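Local coordinates for protein glucanase (Klebsiella pneumoniae, PDB 5GY3) that probably hydrolyses internal beta-1,4-glucosidic linkages in cellulose, lichenin and cereal beta-glucans as a family 8 endoglucanase, at residues A218-P222 and W238-M242; A272-L276 and V302-K306. One frame throughout, in Å; residues are numbered along the deposited sequence.

Interaction 1 (A218-P222 and W238-M242)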
ATOM      1  N   ALA A 218       6.065  -4.587   4.629  1.00  6.41           N
ATOM      2  CA  ALA A 218       6.936  -3.482   5.027  1.00  6.47           C
ATOM      3  C   ALA A 218       7.762  -2.936   3.870  1.00  6.55           C
ATOM      4  O   ALA A 218       8.094  -1.741   3.870  1.00  6.29           O
ATOM      5  CB  ALA A 218       7.853  -3.938   6.161  1.00  5.46           C
ATOM      6  N   ILE A 219       8.087  -3.780   2.882  1.00  7.47           N
ATOM      7  CA  ILE A 219       8.894  -3.338   1.748  1.00  6.46           C
ATOM      8  C   ILE A 219       8.203  -2.225   0.960  1.00  6.41           C
ATOM      9  O   ILE A 219       8.866  -1.484   0.229  1.00  8.14           O
ATOM     10  CB  ILE A 219       9.228  -4.556   0.858  1.00  8.91           C
ATOM     11  CG1 ILE A 219      10.318  -4.207  -0.159  1.00  9.41           C
ATOM     12  CG2 ILE A 219       7.979  -5.049   0.140  1.00 10.07           C
ATOM     13  CD1 ILE A 219      11.590  -3.687   0.484  1.00  8.76           C
ATOM     14  N   ARG A 220       6.886  -2.056   1.104  1.00  6.17           N
ATOM     15  CA  ARG A 220       6.223  -0.935   0.445  1.00  7.38           C
ATOM     16  C   ARG A 220       6.544   0.408   1.095  1.00  6.08           C
ATOM     17  O   ARG A 220       6.302   1.448   0.473  1.00  5.23           O
ATOM     18  CB  ARG A 220       4.706  -1.151   0.427  1.00  8.24           C
ATOM     19  CG  ARG A 220       4.303  -2.244  -0.534  1.00 11.54           C
ATOM     20  CD  ARG A 220       2.799  -2.301  -0.724  1.00 15.92           C
ATOM     21  NE  ARG A 220       2.107  -2.416   0.557  1.00 19.42           N
ATOM     22  CZ  ARG A 220       1.669  -3.557   1.077  1.00 17.45           C
ATOM     23  NH1 ARG A 220       1.855  -4.693   0.415  1.00 22.11           N
ATOM     24  NH2 ARG A 220       1.041  -3.559   2.254  1.00 13.43           N
ATOM     25  N   ILE A 221       7.068   0.408   2.326  1.00  4.81           N
ATOM     26  CA  ILE A 221       7.342   1.671   3.017  1.00  4.91           C
ATOM     27  C   ILE A 221       8.346   2.527   2.252  1.00  8.89           C
ATOM     28  O   ILE A 221       8.068   3.717   2.023  1.00  5.15           O
ATOM     29  CB  ILE A 221       7.771   1.387   4.471  1.00  5.84           C
ATOM     30  CG1 ILE A 221       6.627   0.703   5.230  1.00  6.97           C
ATOM     31  CG2 ILE A 221       8.253   2.668   5.201  1.00  5.68           C
ATOM     32  CD1 ILE A 221       7.027   0.118   6.613  1.00  6.04           C
ATOM     33  N   PRO A 222       9.510   2.017   1.834  1.00  6.67           N
ATOM     34  CA  PRO A 222      10.419   2.868   1.054  1.00  7.95           C
ATOM     35  C   PRO A 222       9.848   3.260  -0.293  1.00  5.13           C
ATOM     36  O   PRO A 222      10.174   4.338  -0.810  1.00  6.53           O
ATOM     37  CB  PRO A 222      11.682   2.007   0.913  1.00  6.98           C
ATOM     38  CG  PRO A 222      11.216   0.594   1.154  1.00  5.79           C
ATOM     39  CD  PRO A 222      10.127   0.718   2.171  1.00  5.40           C
ATOM     40  N   TRP A 238      16.519   2.279   5.306  1.00  7.60           N
ATOM     41  CA  TRP A 238      16.279   1.434   4.141  1.00  7.84           C
ATOM     42  C   TRP A 238      17.485   1.431   3.214  1.00 10.12           C
ATOM     43  O   TRP A 238      17.942   0.371   2.764  1.00  9.25           O
ATOM     44  CB  TRP A 238      15.036   1.929   3.402  1.00  7.27           C
ATOM     45  CG  TRP A 238      13.830   1.880   4.274  1.00  6.21           C
ATOM     46  CD1 TRP A 238      13.295   2.896   5.018  1.00  8.41           C
ATOM     47  CD2 TRP A 238      13.019   0.732   4.514  1.00  7.03           C
ATOM     48  NE1 TRP A 238      12.185   2.444   5.703  1.00  6.12           N
ATOM     49  CE2 TRP A 238      12.000   1.116   5.413  1.00  6.62           C
ATOM     50  CE3 TRP A 238      13.055  -0.583   4.053  1.00  7.02           C
ATOM     51  CZ2 TRP A 238      11.019   0.225   5.856  1.00  6.08           C
ATOM     52  CZ3 TRP A 238      12.082  -1.466   4.484  1.00  6.15           C
ATOM     53  CH2 TRP A 238      11.076  -1.059   5.381  1.00  8.09           C
ATOM     54  N   LYS A 239      18.013   2.618   2.926  1.00  9.26           N
ATOM     55  CA  LYS A 239      19.200   2.716   2.089  1.00 10.94           C
ATOM     56  C   LYS A 239      20.386   2.020   2.743  1.00 10.08           C
ATOM     57  O   LYS A 239      21.124   1.285   2.076  1.00 12.41           O
ATOM     58  CB  LYS A 239      19.514   4.187   1.819  1.00  9.81           C
ATOM     59  CG  LYS A 239      18.461   4.899   0.958  1.00  9.16           C
ATOM     60  CD  LYS A 239      18.793   6.388   0.806  1.00 15.88           C
ATOM     61  CE  LYS A 239      17.979   7.008  -0.321  1.00 17.17           C
ATOM     62  NZ  LYS A 239      18.125   8.490  -0.374  1.00 31.00           N
ATOM     63  N   ALA A 240      20.567   2.221   4.053  1.00  8.65           N
ATOM     64  CA  ALA A 240      21.703   1.616   4.751  1.00 10.60           C
ATOM     65  C   ALA A 240      21.637   0.097   4.711  1.00 13.44           C
ATOM     66  O   ALA A 240      22.651  -0.571   4.472  1.00 11.97           O
ATOM     67  CB  ALA A 240      21.764   2.101   6.202  1.00 11.38           C
ATOM     68  N   TRP A 241      20.451  -0.470   4.935  1.00  9.04           N
ATOM     69  CA  TRP A 241      20.331  -1.921   4.937  1.00 10.17           C
ATOM     70  C   TRP A 241      20.552  -2.487   3.541  1.00 11.64           C
ATOM     71  O   TRP A 241      21.310  -3.448   3.364  1.00 13.30           O
ATOM     72  CB  TRP A 241      18.962  -2.334   5.485  1.00 10.16           C
ATOM     73  CG  TRP A 241      18.838  -3.828   5.600  1.00  9.74           C
ATOM     74  CD1 TRP A 241      19.464  -4.630   6.510  1.00 12.75           C
ATOM     75  CD2 TRP A 241      18.039  -4.695   4.779  1.00  9.83           C
ATOM     76  NE1 TRP A 241      19.106  -5.946   6.305  1.00 13.89           N
ATOM     77  CE2 TRP A 241      18.236  -6.013   5.249  1.00 13.69           C
ATOM     78  CE3 TRP A 241      17.189  -4.485   3.686  1.00 13.91           C
ATOM     79  CZ2 TRP A 241      17.600  -7.121   4.672  1.00 13.32           C
ATOM     80  CZ3 TRP A 241      16.555  -5.593   3.109  1.00 15.21           C
ATOM     81  CH2 TRP A 241      16.777  -6.889   3.602  1.00 12.49           C
ATOM     82  N   MET A 242      19.915  -1.892   2.529  1.00  8.64           N
ATOM     83  CA  MET A 242      20.086  -2.388   1.168  1.00 12.08           C
ATOM     84  C   MET A 242      21.519  -2.192   0.675  1.00 14.27           C
ATOM     85  O   MET A 242      22.060  -3.053  -0.029  1.00 13.66           O
ATOM     86  CB  MET A 242      19.088  -1.701   0.244  1.00 13.98           C
ATOM     87  CG  MET A 242      17.644  -2.042   0.602  1.00 11.51           C
ATOM     88  SD  MET A 242      16.483  -1.093  -0.392  1.00 18.12           S
ATOM     89  CE  MET A 242      14.937  -1.564   0.391  1.00 14.09           C
TER
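A buried proline-tryptophan contact, with no hydrogen bond across it, joins the region where helix 220-228 begins to helix 236-243, the next helix along the chain. Pro222 lays its ring over one face of the Trp238 indole. Its CD stands 3.5 Å from the centroid of the six-membered ring and only 2° off the ring normal, a nearly ideal CH-pi contact, while CG lies over the same face, nearer the ring fusion, 3.6 Å from Trp238 CE3. Proline suits this place twice over: near the start of a helix its missing N-H costs little, and its CD hydrogens, polarised by the adjoining nitrogen, are good partners for a pi cloud. The indole reaches across because Trp238 CG lies anti to its own carbonyl carbon (chi1 -60°). The enzyme has the (alpha/alpha)6 fold of glycoside hydrolase family 8, and about 10 Å separates the side chain of Ile221 from that of Asp87, the predicted nucleophile. Ile221 crosses the indole at about a right angle, its branched CB 3.7 Å from Trp238 CZ2 and its CG2 at a similar distance from that atom. At the far end of the ring, Ala218 O comes within 3.4 Å of Trp238 CH2; the same oxygen accepts the backbone N-H of Ile221. One turn after Trp238, the long, unbranched side chain of Met242 runs out extended and carries its CE to 4.0 Å from Ile219 CD1, and Thr277 of helix 268-278 packs against both Trp238 and Met242.

Interaction 2 (A272-L276 and V302-K306)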
ATOM      1  N   ALA A 272      12.892  -4.118  -7.811  1.00  8.25           N
ATOM      2  CA  ALA A 272      12.563  -2.784  -8.306  1.00 11.18           C
ATOM      3  C   ALA A 272      12.421  -1.784  -7.162  1.00 10.05           C
ATOM      4  O   ALA A 272      12.857  -0.634  -7.277  1.00 10.12           O
ATOM      5  CB  ALA A 272      11.287  -2.837  -9.146  1.00 10.08           C
ATOM      6  N   VAL A 273      11.840  -2.202  -6.037  1.00  9.09           N
ATOM      7  CA  VAL A 273      11.792  -1.305  -4.881  1.00  7.57           C
ATOM      8  C   VAL A 273      13.195  -1.020  -4.356  1.00 10.52           C
ATOM      9  O   VAL A 273      13.506   0.109  -3.953  1.00 10.44           O
ATOM     10  CB  VAL A 273      10.886  -1.889  -3.779  1.00  8.89           C
ATOM     11  CG1 VAL A 273      10.996  -1.059  -2.485  1.00  8.40           C
ATOM     12  CG2 VAL A 273       9.446  -1.929  -4.257  1.00  9.84           C
ATOM     13  N   ARG A 274      14.062  -2.036  -4.328  1.00 10.75           N
ATOM     14  CA  ARG A 274      15.445  -1.811  -3.916  1.00 10.87           C
ATOM     15  C   ARG A 274      16.116  -0.774  -4.814  1.00 10.95           C
ATOM     16  O   ARG A 274      16.771   0.152  -4.320  1.00 11.46           O
ATOM     17  CB  ARG A 274      16.218  -3.135  -3.919  1.00  8.78           C
ATOM     18  CG  ARG A 274      17.699  -3.032  -3.538  1.00 13.85           C
ATOM     19  CD  ARG A 274      18.539  -2.823  -4.777  1.00 17.36           C
ATOM     20  NE  ARG A 274      19.969  -2.806  -4.496  1.00 16.18           N
ATOM     21  CZ  ARG A 274      20.848  -2.214  -5.290  1.00 20.00           C
ATOM     22  NH1 ARG A 274      22.144  -2.234  -4.991  1.00 20.54           N
ATOM     23  NH2 ARG A 274      20.417  -1.588  -6.377  1.00 16.69           N
ATOM     24  N   ASP A 275      15.964  -0.918  -6.139  1.00 13.59           N
ATOM     25  CA  ASP A 275      16.577   0.028  -7.072  1.00 13.88           C
ATOM     26  C   ASP A 275      16.028   1.432  -6.862  1.00 15.20           C
ATOM     27  O   ASP A 275      16.784   2.414  -6.871  1.00 13.25           O
ATOM     28  CB  ASP A 275      16.336  -0.402  -8.523  1.00 16.13           C
ATOM     29  CG  ASP A 275      17.195  -1.589  -8.954  1.00 16.49           C
ATOM     30  OD1 ASP A 275      18.181  -1.919  -8.268  1.00 16.36           O
ATOM     31  OD2 ASP A 275      16.870  -2.186 -10.003  1.00 17.27           O
ATOM     32  N   LEU A 276      14.711   1.542  -6.667  1.00 15.58           N
ATOM     33  CA  LEU A 276      14.114   2.843  -6.378  1.00 15.25           C
ATOM     34  C   LEU A 276      14.695   3.438  -5.104  1.00 12.36           C
ATOM     35  O   LEU A 276      15.026   4.632  -5.058  1.00 13.70           O
ATOM     36  CB  LEU A 276      12.590   2.715  -6.274  1.00 12.26           C
ATOM     37  CG  LEU A 276      11.809   4.001  -5.964  1.00 12.92           C
ATOM     38  CD1 LEU A 276      11.968   5.034  -7.090  1.00 13.81           C
ATOM     39  CD2 LEU A 276      10.342   3.695  -5.728  1.00 13.72           C
ATOM     40  N   VAL A 302       6.632   1.091  -8.879  1.00 11.94           N
ATOM     41  CA  VAL A 302       7.944   1.726  -8.790  1.00 11.95           C
ATOM     42  C   VAL A 302       8.146   2.684  -9.957  1.00 13.80           C
ATOM     43  O   VAL A 302       8.610   3.815  -9.780  1.00 11.97           O
ATOM     44  CB  VAL A 302       9.050   0.652  -8.719  1.00 11.23           C
ATOM     45  CG1 VAL A 302      10.410   1.255  -9.008  1.00 12.99           C
ATOM     46  CG2 VAL A 302       9.051   0.019  -7.341  1.00  9.80           C
ATOM     47  N   TRP A 303       7.764   2.257 -11.163  1.00 14.31           N
ATOM     48  CA  TRP A 303       7.873   3.122 -12.333  1.00 14.96           C
ATOM     49  C   TRP A 303       7.002   4.364 -12.185  1.00 15.19           C
ATOM     50  O   TRP A 303       7.454   5.484 -12.460  1.00 14.16           O
ATOM     51  CB  TRP A 303       7.491   2.339 -13.588  1.00 15.30           C
ATOM     52  CG  TRP A 303       7.634   3.133 -14.854  1.00 22.46           C
ATOM     53  CD1 TRP A 303       6.629   3.540 -15.684  1.00 25.51           C
ATOM     54  CD2 TRP A 303       8.852   3.633 -15.417  1.00 25.53           C
ATOM     55  NE1 TRP A 303       7.150   4.253 -16.739  1.00 27.58           N
ATOM     56  CE2 TRP A 303       8.512   4.324 -16.599  1.00 28.59           C
ATOM     57  CE3 TRP A 303      10.199   3.558 -15.042  1.00 25.15           C
ATOM     58  CZ2 TRP A 303       9.470   4.938 -17.408  1.00 34.44           C
ATOM     59  CZ3 TRP A 303      11.148   4.165 -15.845  1.00 33.10           C
ATOM     60  CH2 TRP A 303      10.779   4.844 -17.017  1.00 31.62           C
ATOM     61  N   LEU A 304       5.757   4.183 -11.723  1.00 12.73           N
ATOM     62  CA  LEU A 304       4.866   5.312 -11.473  1.00 12.30           C
ATOM     63  C   LEU A 304       5.435   6.257 -10.424  1.00 13.16           C
ATOM     64  O   LEU A 304       5.353   7.484 -10.567  1.00 13.11           O
ATOM     65  CB  LEU A 304       3.501   4.797 -11.028  1.00 13.08           C
ATOM     66  CG  LEU A 304       2.422   5.851 -10.838  1.00 12.39           C
ATOM     67  CD1 LEU A 304       2.323   6.739 -12.077  1.00 11.65           C
ATOM     68  CD2 LEU A 304       1.115   5.159 -10.574  1.00 10.05           C
ATOM     69  N   ALA A 305       5.986   5.703  -9.340  1.00  9.83           N
ATOM     70  CA  ALA A 305       6.610   6.538  -8.322  1.00  8.91           C
ATOM     71  C   ALA A 305       7.725   7.388  -8.919  1.00 13.18           C
ATOM     72  O   ALA A 305       7.846   8.578  -8.604  1.00 13.76           O
ATOM     73  CB  ALA A 305       7.141   5.662  -7.183  1.00  9.23           C
ATOM     74  N   LYS A 306       8.540   6.795  -9.794  1.00 11.14           N
ATOM     75  CA  LYS A 306       9.577   7.567 -10.470  1.00 14.10           C
ATOM     76  C   LYS A 306       8.961   8.654 -11.340  1.00 15.37           C
ATOM     77  O   LYS A 306       9.407   9.807 -11.308  1.00 15.39           O
ATOM     78  CB  LYS A 306      10.467   6.643 -11.304  1.00 16.16           C
ATOM     79  CG  LYS A 306      11.303   5.703 -10.460  1.00 23.47           C
ATOM     80  CD  LYS A 306      11.849   4.530 -11.272  1.00 26.03           C
ATOM     81  CE  LYS A 306      12.986   4.974 -12.166  1.00 32.75           C
ATOM     82  NZ  LYS A 306      13.240   3.981 -13.241  1.00 38.87           N
TER
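With CG1 anti to the backbone N (chi1 164°), Val302 spreads its two methyls toward different residues of helix 268-278, and Leu276, whose CG is likewise anti to N (chi1 180°), extends its branch back toward helix 293-307. This is helix-helix packing within the (alpha/alpha)6 fold of family 8, between two nearly parallel segments whose axes differ by 22° and approach to 10.3 Å. Val302 is the bulky side chain at the closest point of the backbones. Its CG2 is 3.7 Å from Val273 CG2, the two valines crossing obliquely, and also faces the small CB of Ala272. The other methyl, CG1, lies 3.8 Å from Leu276 CB and 3.5 Å from Ala272 O. That carbonyl oxygen is already satisfied by the N-H of Leu276 within the helix and by a further hydrogen bond from the side chain of Gln282, and the methyl beside it adds van der Waals contact. A beta-branched residue fits here because one side chain can fill space on two sides at once, whereas the short side chains of Ala272 and Ala305 let Val302 and Leu276 come close. Farther along, the fork of Leu276 divides its work: CD2 rests 4.0 Å from Ala305 CB, and CD1 turns to Lys306. Leu223 and Ser226 of helix 220-228 also touch Leu276. Asp275 forms salt bridges to Arg274 and to Arg247, and neither Arg274 nor Asp275 touches segment 302-306. Lys306 meets Leu276 through its aliphatic CG, sliding past the leucine in the opposite direction, with Lys306 CG at a tight 3.5 Å from Leu276 CD1.

How the interactions relate
After the helices and strands of its first two-thirds, the chain enters helix 220-228, and interaction 1 closes a loop of 15 residues when helix 236-243 arrives. Only later does helix 268-278 begin, and interaction 2 closes a second loop, of 25 residues, with helix 293-307. The two loops follow in series, neither nested nor crossed. In space, however, their centres are 12 Å apart and they touch: Val273 CG1 packs 3.5 Å from Ile219 O and also meets Pro222, while Met242 SD lies 3.7 Å from Arg274 CA. Helix 268-278 therefore bridges the two contacts, tying together four helices from the C-terminal third of the chain.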